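Local coordinates for Lin2960 protein (Listeria innocua, PDB 3OOP) that is of unknown function but, as a member of the MarR family, probably binds DNA and regulates transcription, at residues Y33-E38 against T106-I111; E79-E84 against S93-T98. One frame throughout, in Å; residues are numbered along the deposited sequence. Where two conformers were deposited one is given.

Interaction 1 of 2, residues Y33-E38 against T106-I111; sequences YDVTPE and TELRDI
Leu-108 places one methyl on Tyr-33 and the other on Val-35. Its CD2 lies 3.7 Å from CG of Tyr-33 and almost as near to CB, at the root of the aromatic side chain. The two side chains run past each other in opposite directions. The other methyl, CD1, is 3.9 Å from CB of Val-35 and also near Val-35 CG1. Leu-108 CG stands anti to its own carbonyl carbon, beside the backbone N (chi1 -62°). From CG, chi2 (167°) sets CD1 on the Val-35 side. Tyr-33 and Ile-111 reach toward each other tip to tip. The phenol end meets CD1 of Ile-111, but the model is too tight there and the exact spacing is doubtful.

A carboxylate oxygen also meets the ring edge. Glu-107 extends its chain to Tyr-33, where OE1 lies in the ring plane, 3.4 Å from CE1. The carboxylate plane stands 89° from the ring plane.

Residues 33-36 lead into helix 37-49, whose first residues end the segment, with Thr-36 as N-cap; segment 106-111 is part of helix 99-119. Leu-108 also packs on Trp-40 of helix 37-49 and on Ile-30, which Ile-111 touches too. Val-35 reaches Leu-43 of helix 37-49. The contact thus ties the turn after helix 2-29 to helix 99-119.

Interaction 2 of 2, residues E79-E84 against S93-T98; sequences ELIVRE and SLLSLT
Glu-79 accepts a hydrogen bond from Thr-98 through its backbone O, with OG1 as donor at 2.7 Å. Glu-79 has positive phi and closes helix 65-77 in a Schellman motif. Thr-98 in turn is the N-cap of helix 99-119, and its OG1 also bonds Gly-101 N. Leu-80 O takes the N-H of Thr-98 at 3.1 Å, from above the carbonyl plane.

Ile-81 and Leu-97 are an antiparallel non-hydrogen-bonded pair, and their side chains diverge. Ile-81 CG2 still lies 4.0 Å from Leu-97 CD2. Ile-81 also packs on Leu-43 and Leu-76. Val-82 and Ser-96 form a hydrogen-bonded pair; Val-82 N reaches Ser-96 O at 2.8 Å.

Arg-83 lies beside Leu-95, pointing the same way, with its CD 3.8 Å from Leu-95 CD2. Its CG, anti to the backbone N (chi1 -178°), also touches CB of Ser-93 at 3.8 Å. Arg-83 NH1 bonds Gln-54. Glu-84 and Leu-94 close a second hydrogen-bonded pair, with Glu-84 O 2.9 Å from Leu-94 N.

Strands 81-84 and 94-97 form an antiparallel beta hairpin, the wing of a winged helix-turn-helix domain, as in other MarR proteins.

How the interactions relate
The centres of the two interactions are about 17 Å apart, but they meet directly. Val-35 CG2 of interaction 1 packs on Leu-80 CD1 of interaction 2 at 3.9 Å. Helix 99-119 gives a second connection. It starts just after Thr-98, at the base of the hairpin, and carries the 106-111 side of interaction 1 further on. Helix 37-49 is a shared neighbour: Leu-43 touches Val-35 from one contact and both Ile-81 and Leu-97 from the other. A salt bridge also joins Asp-34 in the turn to Lys-78, just after helix 65-77. The two are thus linked through Val-35, Leu-80 and Leu-43, between the presumed DNA-binding wing and helix 99-119.

Interaction 1 of 2, residues Y33-E38 against T106-I111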
# COMPACT_ATOMS: atom_id res chain seq x y z
N TYR A 33 -28.03 0.86 10.08
CA TYR A 33 -28.49 2.20 10.44
C TYR A 33 -28.95 3.00 9.22
O TYR A 33 -28.57 2.69 8.09
CB TYR A 33 -27.40 2.93 11.23
CG TYR A 33 -27.23 2.34 12.60
CD1 TYR A 33 -27.88 2.90 13.70
CD2 TYR A 33 -26.46 1.19 12.80
CE1 TYR A 33 -27.75 2.35 14.97
CE2 TYR A 33 -26.32 0.62 14.07
CZ TYR A 33 -26.97 1.21 15.14
OH TYR A 33 -26.84 0.66 16.40
N ASP A 34 -29.77 4.03 9.46
CA ASP A 34 -30.37 4.80 8.36
C ASP A 34 -29.32 5.58 7.58
O ASP A 34 -29.40 5.71 6.36
CB ASP A 34 -31.47 5.72 8.90
CG ASP A 34 -32.03 6.65 7.82
OD1 ASP A 34 -32.81 6.17 6.98
OD2 ASP A 34 -31.69 7.86 7.83
N VAL A 35 -28.31 6.07 8.28
CA VAL A 35 -27.17 6.76 7.66
C VAL A 35 -26.26 5.78 6.90
O VAL A 35 -25.76 4.82 7.49
CB VAL A 35 -26.38 7.55 8.75
CG1 VAL A 35 -25.10 8.13 8.20
CG2 VAL A 35 -27.26 8.66 9.34
N THR A 36 -26.04 6.03 5.60
CA THR A 36 -25.14 5.23 4.73
C THR A 36 -23.63 5.55 4.94
O THR A 36 -23.31 6.60 5.47
CB THR A 36 -25.47 5.42 3.24
OG1 THR A 36 -25.05 6.72 2.81
CG2 THR A 36 -26.97 5.23 2.97
N PRO A 37 -22.72 4.65 4.49
CA PRO A 37 -21.26 4.89 4.65
C PRO A 37 -20.76 6.26 4.15
O PRO A 37 -20.00 6.91 4.86
CB PRO A 37 -20.62 3.77 3.81
CG PRO A 37 -21.61 2.70 3.80
CD PRO A 37 -22.98 3.29 3.99
N GLU A 38 -21.17 6.67 2.95
CA GLU A 38 -20.74 7.96 2.40
C GLU A 38 -21.34 9.14 3.17
O GLU A 38 -20.70 10.18 3.33
CB GLU A 38 -21.03 8.05 0.89
CG GLU A 38 -22.51 8.17 0.52
CD GLU A 38 -22.75 8.44 -0.97
OE1 GLU A 38 -23.93 8.42 -1.37
OE2 GLU A 38 -21.78 8.66 -1.73
N THR A 106 -23.36 10.52 17.61
CA THR A 106 -22.89 9.93 18.88
C THR A 106 -23.16 8.42 18.89
O THR A 106 -22.27 7.62 19.21
CB THR A 106 -23.51 10.64 20.10
OG1 THR A 106 -22.99 11.97 20.17
CG2 THR A 106 -23.19 9.91 21.41
N GLU A 107 -24.37 8.04 18.50
CA GLU A 107 -24.77 6.63 18.44
C GLU A 107 -23.86 5.85 17.48
O GLU A 107 -23.34 4.79 17.84
CB GLU A 107 -26.25 6.54 18.03
CG GLU A 107 -26.89 5.15 18.14
CD GLU A 107 -28.37 5.14 17.77
OE1 GLU A 107 -28.96 4.03 17.72
OE2 GLU A 107 -28.95 6.22 17.51
N LEU A 108 -23.65 6.39 16.27
CA LEU A 108 -22.80 5.75 15.27
C LEU A 108 -21.34 5.68 15.71
O LEU A 108 -20.70 4.62 15.57
CB LEU A 108 -22.91 6.46 13.91
CG LEU A 108 -24.29 6.46 13.26
CD1 LEU A 108 -24.35 7.46 12.10
CD2 LEU A 108 -24.66 5.06 12.78
N ARG A 109 -20.82 6.78 16.25
CA ARG A 109 -19.44 6.82 16.72
C ARG A 109 -19.19 5.73 17.77
O ARG A 109 -18.16 5.07 17.75
CB ARG A 109 -19.07 8.18 17.30
CG ARG A 109 -18.70 9.23 16.25
CD ARG A 109 -17.61 10.15 16.76
NE ARG A 109 -17.47 11.37 15.97
CZ ARG A 109 -16.72 11.49 14.88
NH1 ARG A 109 -16.03 10.45 14.43
NH2 ARG A 109 -16.65 12.65 14.24
N ASP A 110 -20.16 5.55 18.67
CA ASP A 110 -20.04 4.55 19.75
C ASP A 110 -19.97 3.12 19.19
O ASP A 110 -19.18 2.29 19.66
CB ASP A 110 -21.18 4.69 20.76
CG ASP A 110 -21.01 5.91 21.68
OD1 ASP A 110 -19.89 6.47 21.78
OD2 ASP A 110 -22.01 6.31 22.31
N ILE A 111 -20.80 2.85 18.18
CA ILE A 111 -20.82 1.55 17.52
C ILE A 111 -19.50 1.29 16.82
O ILE A 111 -18.91 0.21 16.97
CB ILE A 111 -21.98 1.42 16.53
CG1 ILE A 111 -23.31 1.42 17.28
CG2 ILE A 111 -21.85 0.12 15.72
CD1 ILE A 111 -24.40 2.10 16.51

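Interaction 2 of 2, residues E79-E84 against S93-T98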
# COMPACT_ATOMS: atom_id res chain seq x y z
N GLU A 79 -32.49 16.24 8.12
CA GLU A 79 -32.47 17.16 9.27
C GLU A 79 -31.36 16.83 10.26
O GLU A 79 -31.54 16.99 11.47
CB GLU A 79 -33.83 17.20 9.97
CG GLU A 79 -35.01 17.19 9.00
CD GLU A 79 -36.34 17.37 9.70
OE1 GLU A 79 -37.02 16.36 9.97
OE2 GLU A 79 -36.71 18.53 9.98
N LEU A 80 -30.22 16.39 9.74
CA LEU A 80 -29.08 16.00 10.58
C LEU A 80 -28.06 17.14 10.66
O LEU A 80 -27.25 17.20 11.59
CB LEU A 80 -28.42 14.72 10.05
CG LEU A 80 -29.35 13.49 10.01
CD1 LEU A 80 -28.71 12.29 9.30
CD2 LEU A 80 -29.82 13.13 11.41
N ILE A 81 -28.11 18.03 9.69
CA ILE A 81 -27.19 19.17 9.66
C ILE A 81 -27.96 20.44 9.31
O ILE A 81 -29.10 20.39 8.85
CB ILE A 81 -26.00 18.96 8.68
CG1 ILE A 81 -26.51 18.87 7.22
CG2 ILE A 81 -25.17 17.72 9.09
CD1 ILE A 81 -25.38 18.87 6.16
N VAL A 82 -27.32 21.58 9.54
CA VAL A 82 -27.88 22.87 9.18
C VAL A 82 -26.82 23.64 8.40
O VAL A 82 -25.62 23.50 8.67
CB VAL A 82 -28.42 23.62 10.44
CG1 VAL A 82 -27.29 24.03 11.37
CG2 VAL A 82 -29.29 24.80 10.06
N ARG A 83 -27.26 24.40 7.41
CA ARG A 83 -26.36 25.20 6.58
C ARG A 83 -26.70 26.67 6.80
O ARG A 83 -27.80 27.10 6.49
CB ARG A 83 -26.51 24.80 5.10
CG ARG A 83 -25.57 25.55 4.14
CD ARG A 83 -25.35 24.79 2.83
NE ARG A 83 -26.60 24.54 2.11
CZ ARG A 83 -26.73 23.69 1.09
NH1 ARG A 83 -25.70 22.97 0.67
NH2 ARG A 83 -27.91 23.54 0.50
N GLU A 84 -25.74 27.42 7.36
CA GLU A 84 -25.96 28.82 7.74
C GLU A 84 -24.83 29.73 7.24
O GLU A 84 -23.72 29.27 6.98
CB GLU A 84 -26.15 28.95 9.26
CG GLU A 84 -27.14 27.93 9.85
CD GLU A 84 -27.81 28.38 11.15
OE1 GLU A 84 -27.33 29.35 11.79
OE2 GLU A 84 -28.83 27.77 11.52
N SER A 93 -21.00 29.57 3.10
CA SER A 93 -21.90 28.66 3.84
C SER A 93 -21.24 27.60 4.74
O SER A 93 -20.48 26.75 4.28
CB SER A 93 -22.92 28.01 2.90
OG SER A 93 -22.30 27.04 2.06
N LEU A 94 -21.58 27.63 6.03
CA LEU A 94 -21.00 26.72 7.01
C LEU A 94 -22.01 25.66 7.46
O LEU A 94 -23.19 25.94 7.65
CB LEU A 94 -20.47 27.51 8.22
CG LEU A 94 -19.44 28.60 7.92
CD1 LEU A 94 -19.14 29.40 9.17
CD2 LEU A 94 -18.15 28.03 7.33
N LEU A 95 -21.51 24.44 7.64
CA LEU A 95 -22.35 23.32 8.04
C LEU A 95 -22.06 22.95 9.49
O LEU A 95 -20.90 22.95 9.92
CB LEU A 95 -22.05 22.09 7.18
CG LEU A 95 -22.00 22.31 5.67
CD1 LEU A 95 -21.31 21.14 4.99
CD2 LEU A 95 -23.39 22.53 5.14
N SER A 96 -23.12 22.63 10.23
CA SER A 96 -23.02 22.20 11.62
C SER A 96 -24.12 21.18 11.88
O SER A 96 -25.04 21.05 11.10
CB SER A 96 -23.19 23.38 12.57
OG SER A 96 -22.32 24.45 12.24
N LEU A 97 -24.02 20.46 12.99
CA LEU A 97 -25.02 19.45 13.32
C LEU A 97 -26.26 20.04 13.97
O LEU A 97 -26.18 21.02 14.71
CB LEU A 97 -24.41 18.41 14.28
CG LEU A 97 -23.16 17.65 13.83
CD1 LEU A 97 -22.65 16.79 14.97
CD2 LEU A 97 -23.43 16.81 12.59
N THR A 98 -27.41 19.42 13.70
CA THR A 98 -28.62 19.64 14.49
C THR A 98 -28.55 18.76 15.74
O THR A 98 -27.68 17.89 15.85
CB THR A 98 -29.88 19.25 13.70
OG1 THR A 98 -29.81 17.85 13.37
CG2 THR A 98 -30.02 20.06 12.42